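PDB 3JRV: protein K7 from Vaccinia virus WR, which binds the human DEAD-box RNA helicase DDX3 as a Bcl-2-like virulence factor, suppressing IRF3 activation, and also blocks host NF-kappa-B activation through TRAF6 and IRAK2. Local coordinates for residues A[37-40]-A[41-45]; A[54-57]-A[58-61]; A[95-98]-A[99-103]. One frame throughout, in Å; residues are numbered along the deposited sequence.

Interaction 1: residues A[37-40]-A[41-45]; sequences RNHV and IVFNK
His39 and Phe43, one helical turn apart, lay their rings against each other at the end of helix 26-42. Phe43 reaches over one face of the imidazole, and its CD2 sits above the ring centre, 3.5 Å from His39 NE2. The planes are inclined at 52° and the centroids lie 4.6 Å apart, so the pair is oblique, neither a parallel stack nor a T. The torsions bring this about: His39 holds CG anti to its own N (chi1 -171°), while Phe43 turns CG anti to its carbonyl carbon (chi1 -58°), back over the preceding turn. Tyr7 and Phe12 meet the histidine ring edge-to-face, so the imidazole is set within an aromatic cluster.

On the next flank Asn38 and Val42 pair up. Val42 CG2 touches the amide at Asn38 OD1, 3.4 Å away, the two side chains meeting at an angle. The amide itself is occupied elsewhere: OD1 is bonded to Tyr7 OH, ND2 to the carbonyls of Thr109 and Ile117, which fixes its rotation. An aromatic side chain of the bound peptide packs on Asn38.

Val40 CG2 comes within 3.8 Å of Lys45 CB, and the lysine chain then leads away.

Beneath these side chains the backbone closes off. Val42 N gives Asn38 O a nearly straight bond of 3.0 Å, and Phe43 N bonds to His39 O. Phe43 is the first residue to leave helical angles, and Asn44 takes a positive phi. Lys45 N then turns back to Val40 O at 2.9 Å, in the carbonyl plane and on a lone pair, while Asn44 N bonds to Ile41 O. Together these two bonds define a Schellman motif, with Asn44 as the C-prime residue that ends the helix.

Interaction 2: residues A[54-57]-A[58-61]; sequences YKEL and MKFD
Leu57 and Phe60 make the tight half of this turn. Leu57 CD2 comes within 3.7 Å of Phe60 CE2, the two side chains meeting at an angle, and the leucine CA lies above one face of the phenyl ring, displaced toward its rim. Glu56 O sits over the same face. With CG anti to its carbonyl carbon (chi1 -66°), Phe60 folds its ring back over the preceding residues. The backbone tightens here too: Phe60 N bonds to Leu57 O at 2.9 Å, three residues back, approaching from well above the carbonyl plane. Leu57 O takes a second bond from a water that also donates to Asp61 OD1, tying the carbonyl to the aspartate, whose OD2 is held in a salt bridge by Arg37 of helix 26-42. Earlier in the turn, Met58 N still makes the regular helical bond to Tyr54 O at 2.8 Å. The selenomethionine side chain starts across that same carbonyl, with CG 3.2 Å from Tyr54 O, before bending away at chi3.

The outer flank is more loosely held. Lys59 runs out extended beyond CG, and its NZ meets Glu56 OE2 in a salt bridge of 3.1 Å, approaching from above the carboxylate plane. A water receives a bond from NZ and gives one to Glu56 OE1, bridging the ion pair on the carboxylate's other oxygen. Lys55 is also exposed on the outside, whereas Glu56 is largely buried.

The turn joins helix 52-58 to helix 60-68. Tyr54, Leu57 and Met58 lean on helix 26-42, and Tyr54 OH is bonded there to Glu32. Glu56 packs on helix 134-148, where Leu140 also touches Phe60; the phenylalanine ring stacks on Phe99 of helix 95-114.

Interaction 3: residues A[95-98]-A[99-103]; sequences QESL and FATIG
Gln95 lays its side chain across a face of the Phe99 ring, one turn further along helix 95-114. From CB the chain sets out with CG anti to the backbone N (chi1 179°). CG makes a CH-pi contact, 3.8 Å from the ring centroid and 25° off its normal. CD comes next, 3.7 Å from Phe99 CE2. At the tip NE2 lies 3.6 Å from the same CE2, the amide plane tilted only 24° from the ring. The glutamine thus follows the ring's surface, and Gln95 O, which accepts the bond from Phe99 N, lies over a ring face as well.

On another flank Leu98 and Ile102 run side by side, their CD1 atoms 4.2 Å apart. Thr101 grips Ser97 O twice: OG1 donates at 2.7 Å and the backbone N at 2.9 Å, reaching the oxygen from opposite faces of its plane. The OG1 bond gives the hydroxyl of this buried threonine a partner within its own helix. Asp94 OD2 accepts a bond from Ser97 N at the first turn. The whole is regular i to i+4 alpha-helical geometry, mostly buried, at the start of helix 95-114 in the helical Bcl-2-like fold.

How the interactions relate
Along the chain the three interactions come in series: interaction 1 ends helix 26-42, interaction 2 is the turn from helix 52-58 into helix 60-68, and interaction 3 opens helix 95-114. Interaction 2 lies between the others, its centre 16 Å from that of interaction 1 and 11 Å from that of interaction 3. A salt bridge from Arg37 NH2 to Asp61 OD2 (2.9 Å) joins it to the first; Phe60 CB against Phe99 O (3.4 Å) joins it to the third. Interactions 1 and 3 do not touch and lie on opposite sides of the chain's centre. Helices 26-42, 52-58, 60-68 and 95-114 of one Bcl-2-like domain are thereby linked, with the bound peptide reaching interaction 1.

Interaction 1: residues A[37-40]-A[41-45]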
loop_
_atom_site.group_PDB
_atom_site.type_symbol
_atom_site.label_atom_id
_atom_site.label_comp_id
_atom_site.label_asym_id
_atom_site.label_seq_id
_atom_site.Cartn_x
_atom_site.Cartn_y
_atom_site.Cartn_z
ATOM N N ARG A 37 5.731 0.446 4.373
ATOM C CA ARG A 37 5.559 1.862 4.771
ATOM C C ARG A 37 5.388 1.975 6.308
ATOM O O ARG A 37 5.650 3.030 6.863
ATOM C CB ARG A 37 4.321 2.475 4.069
ATOM C CG ARG A 37 4.592 2.630 2.524
ATOM C CD ARG A 37 5.714 3.657 2.228
ATOM N NE ARG A 37 5.400 4.995 2.755
ATOM C CZ ARG A 37 4.689 5.937 2.119
ATOM N NH1 ARG A 37 4.123 5.697 0.934
ATOM N NH2 ARG A 37 4.451 7.111 2.720
ATOM N N ASN A 38 4.922 0.914 6.963
ATOM C CA ASN A 38 4.894 0.864 8.463
ATOM C C ASN A 38 6.269 0.485 9.011
ATOM O O ASN A 38 6.830 1.155 9.896
ATOM C CB ASN A 38 3.853 -0.173 8.904
ATOM C CG ASN A 38 3.795 -0.318 10.409
ATOM O OD1 ASN A 38 4.433 -1.221 10.976
ATOM N ND2 ASN A 38 3.041 0.543 11.056
ATOM N N HIS A 39 6.792 -0.615 8.490
ATOM C CA HIS A 39 8.043 -1.207 8.985
ATOM C C HIS A 39 9.217 -0.248 8.928
ATOM O O HIS A 39 10.048 -0.219 9.850
ATOM C CB HIS A 39 8.327 -2.459 8.147
ATOM C CG HIS A 39 9.449 -3.305 8.668
ATOM N ND1 HIS A 39 10.763 -3.067 8.336
ATOM C CD2 HIS A 39 9.430 -4.464 9.375
ATOM C CE1 HIS A 39 11.519 -4.015 8.871
ATOM N NE2 HIS A 39 10.729 -4.903 9.455
ATOM N N VAL A 40 9.318 0.527 7.843
ATOM C CA VAL A 40 10.448 1.422 7.632
ATOM C C VAL A 40 10.463 2.507 8.708
ATOM O O VAL A 40 11.535 2.948 9.113
ATOM C CB VAL A 40 10.397 2.021 6.163
ATOM C CG1 VAL A 40 9.308 3.092 6.080
ATOM C CG2 VAL A 40 11.769 2.559 5.745
ATOM N N ILE A 41 9.278 2.860 9.235
ATOM C CA ILE A 41 9.196 3.858 10.338
ATOM C C ILE A 41 9.440 3.168 11.703
ATOM O O ILE A 41 10.270 3.641 12.516
ATOM C CB ILE A 41 7.809 4.544 10.376
ATOM C CG1 ILE A 41 7.497 5.270 9.062
ATOM C CG2 ILE A 41 7.727 5.535 11.554
ATOM C CD1 ILE A 41 8.545 6.268 8.610
ATOM N N VAL A 42 8.766 2.043 11.939
ATOM C CA VAL A 42 8.850 1.273 13.209
ATOM C C VAL A 42 10.304 0.902 13.557
ATOM O O VAL A 42 10.728 1.007 14.738
ATOM C CB VAL A 42 7.933 0.012 13.143
ATOM C CG1 VAL A 42 8.124 -0.927 14.366
ATOM C CG2 VAL A 42 6.477 0.476 13.093
ATOM N N PHE A 43 11.073 0.497 12.541
ATOM C CA PHE A 43 12.466 0.078 12.758
ATOM C C PHE A 43 13.532 1.078 12.260
ATOM O O PHE A 43 14.755 0.793 12.240
ATOM C CB PHE A 43 12.693 -1.343 12.229
ATOM C CG PHE A 43 11.785 -2.364 12.871
ATOM C CD1 PHE A 43 11.973 -2.757 14.210
ATOM C CD2 PHE A 43 10.667 -2.804 12.203
ATOM C CE1 PHE A 43 11.109 -3.642 14.796
ATOM C CE2 PHE A 43 9.805 -3.716 12.763
ATOM C CZ PHE A 43 9.991 -4.091 14.080
ATOM N N ASN A 44 13.087 2.297 11.943
ATOM C CA ASN A 44 13.968 3.323 11.394
ATOM C C ASN A 44 14.910 2.773 10.334
ATOM O O ASN A 44 16.130 2.897 10.421
ATOM C CB ASN A 44 14.757 4.067 12.484
ATOM C CG ASN A 44 15.463 5.273 11.936
ATOM O OD1 ASN A 44 14.973 5.869 10.966
ATOM N ND2 ASN A 44 16.712 5.514 12.391
ATOM N N LYS A 45 14.315 2.187 9.298
ATOM C CA LYS A 45 15.089 1.752 8.162
ATOM C C LYS A 45 15.109 2.944 7.203
ATOM O O LYS A 45 14.371 3.934 7.392
ATOM C CB LYS A 45 14.430 0.495 7.584
ATOM C CG LYS A 45 14.498 -0.697 8.516
ATOM C CD LYS A 45 15.951 -1.018 8.783
ATOM C CE LYS A 45 16.106 -2.397 9.392
ATOM N NZ LYS A 45 17.522 -2.639 9.773
#

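Interaction 2: residues A[54-57]-A[58-61]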
loop_
_atom_site.group_PDB
_atom_site.type_symbol
_atom_site.label_atom_id
_atom_site.label_comp_id
_atom_site.label_asym_id
_atom_site.label_seq_id
_atom_site.Cartn_x
_atom_site.Cartn_y
_atom_site.Cartn_z
ATOM N N TYR A 54 9.117 0.563 -5.898
ATOM C CA TYR A 54 8.592 1.186 -4.661
ATOM C C TYR A 54 8.439 2.686 -4.808
ATOM O O TYR A 54 7.437 3.237 -4.360
ATOM C CB TYR A 54 9.511 0.879 -3.475
ATOM C CG TYR A 54 9.138 -0.357 -2.705
ATOM C CD1 TYR A 54 8.623 -1.489 -3.320
ATOM C CD2 TYR A 54 9.455 -0.441 -1.341
ATOM C CE1 TYR A 54 8.391 -2.683 -2.602
ATOM C CE2 TYR A 54 9.171 -1.583 -0.618
ATOM C CZ TYR A 54 8.617 -2.687 -1.222
ATOM O OH TYR A 54 8.456 -3.802 -0.441
ATOM N N LYS A 55 9.403 3.364 -5.420
ATOM C CA LYS A 55 9.288 4.834 -5.621
ATOM C C LYS A 55 8.022 5.151 -6.432
ATOM O O LYS A 55 7.325 6.120 -6.128
ATOM C CB LYS A 55 10.560 5.399 -6.273
ATOM C CG LYS A 55 11.699 5.492 -5.242
ATOM C CD LYS A 55 12.968 6.020 -5.864
ATOM C CE LYS A 55 14.088 6.019 -4.842
ATOM N NZ LYS A 55 15.368 5.973 -5.584
ATOM N N GLU A 56 7.722 4.345 -7.468
ATOM C CA GLU A 56 6.491 4.585 -8.224
ATOM C C GLU A 56 5.256 4.436 -7.351
ATOM O O GLU A 56 4.326 5.257 -7.443
ATOM C CB GLU A 56 6.351 3.622 -9.410
ATOM C CG GLU A 56 6.953 4.068 -10.720
ATOM C CD GLU A 56 6.775 5.539 -11.100
ATOM O OE1 GLU A 56 5.662 6.123 -11.287
ATOM O OE2 GLU A 56 7.832 6.084 -11.395
ATOM N N LEU A 57 5.230 3.397 -6.507
ATOM C CA LEU A 57 4.089 3.203 -5.587
ATOM C C LEU A 57 3.995 4.371 -4.617
ATOM O O LEU A 57 2.863 4.798 -4.291
ATOM C CB LEU A 57 4.181 1.865 -4.816
ATOM C CG LEU A 57 4.193 0.644 -5.774
ATOM C CD1 LEU A 57 4.376 -0.623 -4.894
ATOM C CD2 LEU A 57 2.878 0.580 -6.502
HETATM N N MSE A 58 5.141 4.908 -4.180
HETATM C CA MSE A 58 5.100 6.013 -3.210
HETATM C C MSE A 58 4.443 7.260 -3.801
HETATM O O MSE A 58 3.886 8.086 -3.057
HETATM C CB MSE A 58 6.529 6.332 -2.732
HETATM C CG MSE A 58 6.990 5.171 -1.905
HETATM SE SE MSE A 58 8.886 5.257 -1.468
HETATM C CE MSE A 58 8.542 6.433 -0.065
ATOM N N LYS A 59 4.552 7.431 -5.128
ATOM C CA LYS A 59 3.850 8.548 -5.787
ATOM C C LYS A 59 2.321 8.499 -5.647
ATOM O O LYS A 59 1.647 9.527 -5.838
ATOM C CB LYS A 59 4.214 8.628 -7.275
ATOM C CG LYS A 59 5.679 9.018 -7.444
ATOM C CD LYS A 59 6.109 9.017 -8.902
ATOM C CE LYS A 59 7.614 8.979 -9.058
ATOM N NZ LYS A 59 7.897 9.078 -10.523
ATOM N N PHE A 60 1.786 7.349 -5.277
ATOM C CA PHE A 60 0.326 7.226 -5.087
ATOM C C PHE A 60 -0.093 7.997 -3.815
ATOM O O PHE A 60 -1.280 8.302 -3.660
ATOM C CB PHE A 60 -0.141 5.782 -4.983
ATOM C CG PHE A 60 0.030 4.981 -6.263
ATOM C CD1 PHE A 60 0.379 5.608 -7.471
ATOM C CD2 PHE A 60 -0.144 3.607 -6.216
ATOM C CE1 PHE A 60 0.511 4.865 -8.672
ATOM C CE2 PHE A 60 0.024 2.821 -7.360
ATOM C CZ PHE A 60 0.328 3.469 -8.611
ATOM N N ASP A 61 0.865 8.367 -2.967
ATOM C CA ASP A 61 0.542 9.283 -1.857
ATOM C C ASP A 61 -0.074 10.588 -2.431
ATOM O O ASP A 61 -1.071 11.093 -1.889
ATOM C CB ASP A 61 1.782 9.631 -1.018
ATOM C CG ASP A 61 2.320 8.444 -0.175
ATOM O OD1 ASP A 61 1.861 7.284 -0.300
ATOM O OD2 ASP A 61 3.204 8.730 0.670
HETATM O O HOH W 1 5.648 8.562 -12.519
HETATM O O HOH W 2 1.728 5.025 -1.741
#

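Interaction 3: residues A[95-98]-A[99-103]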
loop_
_atom_site.group_PDB
_atom_site.type_symbol
_atom_site.label_atom_id
_atom_site.label_comp_id
_atom_site.label_asym_id
_atom_site.label_seq_id
_atom_site.Cartn_x
_atom_site.Cartn_y
_atom_site.Cartn_z
ATOM N N GLN A 95 -8.833 3.593 -12.372
ATOM C CA GLN A 95 -7.413 3.774 -12.076
ATOM C C GLN A 95 -7.190 4.810 -10.955
ATOM O O GLN A 95 -6.384 4.588 -10.046
ATOM C CB GLN A 95 -6.640 4.184 -13.350
ATOM C CG GLN A 95 -5.177 4.406 -13.132
ATOM C CD GLN A 95 -4.444 4.551 -14.424
ATOM O OE1 GLN A 95 -4.590 3.707 -15.325
ATOM N NE2 GLN A 95 -3.658 5.607 -14.539
ATOM N N GLU A 96 -7.831 5.968 -11.036
ATOM C CA GLU A 96 -7.515 7.017 -10.069
ATOM C C GLU A 96 -7.941 6.573 -8.666
ATOM O O GLU A 96 -7.180 6.762 -7.694
ATOM C CB GLU A 96 -8.182 8.363 -10.379
ATOM C CG GLU A 96 -7.639 9.506 -9.487
ATOM C CD GLU A 96 -8.234 10.909 -9.820
ATOM O OE1 GLU A 96 -9.270 10.963 -10.534
ATOM O OE2 GLU A 96 -7.686 11.952 -9.346
ATOM N N SER A 97 -9.131 5.989 -8.568
ATOM C CA SER A 97 -9.642 5.503 -7.284
ATOM C C SER A 97 -8.737 4.389 -6.740
ATOM O O SER A 97 -8.442 4.338 -5.535
ATOM C CB SER A 97 -11.091 5.002 -7.422
ATOM O OG SER A 97 -11.586 4.725 -6.137
ATOM N N LEU A 98 -8.264 3.513 -7.628
ATOM C CA LEU A 98 -7.414 2.408 -7.197
ATOM C C LEU A 98 -6.111 2.988 -6.609
ATOM O O LEU A 98 -5.645 2.543 -5.526
ATOM C CB LEU A 98 -7.130 1.488 -8.398
ATOM C CG LEU A 98 -6.068 0.386 -8.154
ATOM C CD1 LEU A 98 -6.585 -0.566 -7.048
ATOM C CD2 LEU A 98 -5.851 -0.372 -9.483
ATOM N N PHE A 99 -5.465 3.881 -7.362
ATOM C CA PHE A 99 -4.170 4.441 -6.919
ATOM C C PHE A 99 -4.343 5.260 -5.651
ATOM O O PHE A 99 -3.489 5.208 -4.757
ATOM C CB PHE A 99 -3.433 5.247 -7.997
ATOM C CG PHE A 99 -3.063 4.463 -9.233
ATOM C CD1 PHE A 99 -3.234 3.083 -9.297
ATOM C CD2 PHE A 99 -2.484 5.131 -10.311
ATOM C CE1 PHE A 99 -2.867 2.356 -10.487
ATOM C CE2 PHE A 99 -2.119 4.427 -11.511
ATOM C CZ PHE A 99 -2.283 3.043 -11.570
ATOM N N ALA A 100 -5.437 6.022 -5.557
ATOM C CA ALA A 100 -5.733 6.771 -4.316
ATOM C C ALA A 100 -5.894 5.819 -3.150
ATOM O O ALA A 100 -5.465 6.127 -2.030
ATOM C CB ALA A 100 -7.000 7.577 -4.492
ATOM N N THR A 101 -6.513 4.667 -3.378
ATOM C CA THR A 101 -6.811 3.734 -2.278
ATOM C C THR A 101 -5.495 3.105 -1.806
ATOM O O THR A 101 -5.264 2.962 -0.604
ATOM C CB THR A 101 -7.795 2.626 -2.717
ATOM O OG1 THR A 101 -9.026 3.239 -3.110
ATOM C CG2 THR A 101 -8.123 1.599 -1.592
ATOM N N ILE A 102 -4.631 2.703 -2.740
ATOM C CA ILE A 102 -3.301 2.229 -2.335
ATOM C C ILE A 102 -2.546 3.315 -1.557
ATOM O O ILE A 102 -1.891 3.012 -0.534
ATOM C CB ILE A 102 -2.493 1.745 -3.591
ATOM C CG1 ILE A 102 -3.228 0.544 -4.190
ATOM C CG2 ILE A 102 -1.038 1.421 -3.199
ATOM C CD1 ILE A 102 -2.729 0.200 -5.599
ATOM N N GLY A 103 -2.574 4.553 -2.061
ATOM C CA GLY A 103 -1.981 5.709 -1.374
ATOM C C GLY A 103 -2.519 5.845 0.045
ATOM O O GLY A 103 -1.727 6.138 0.974
#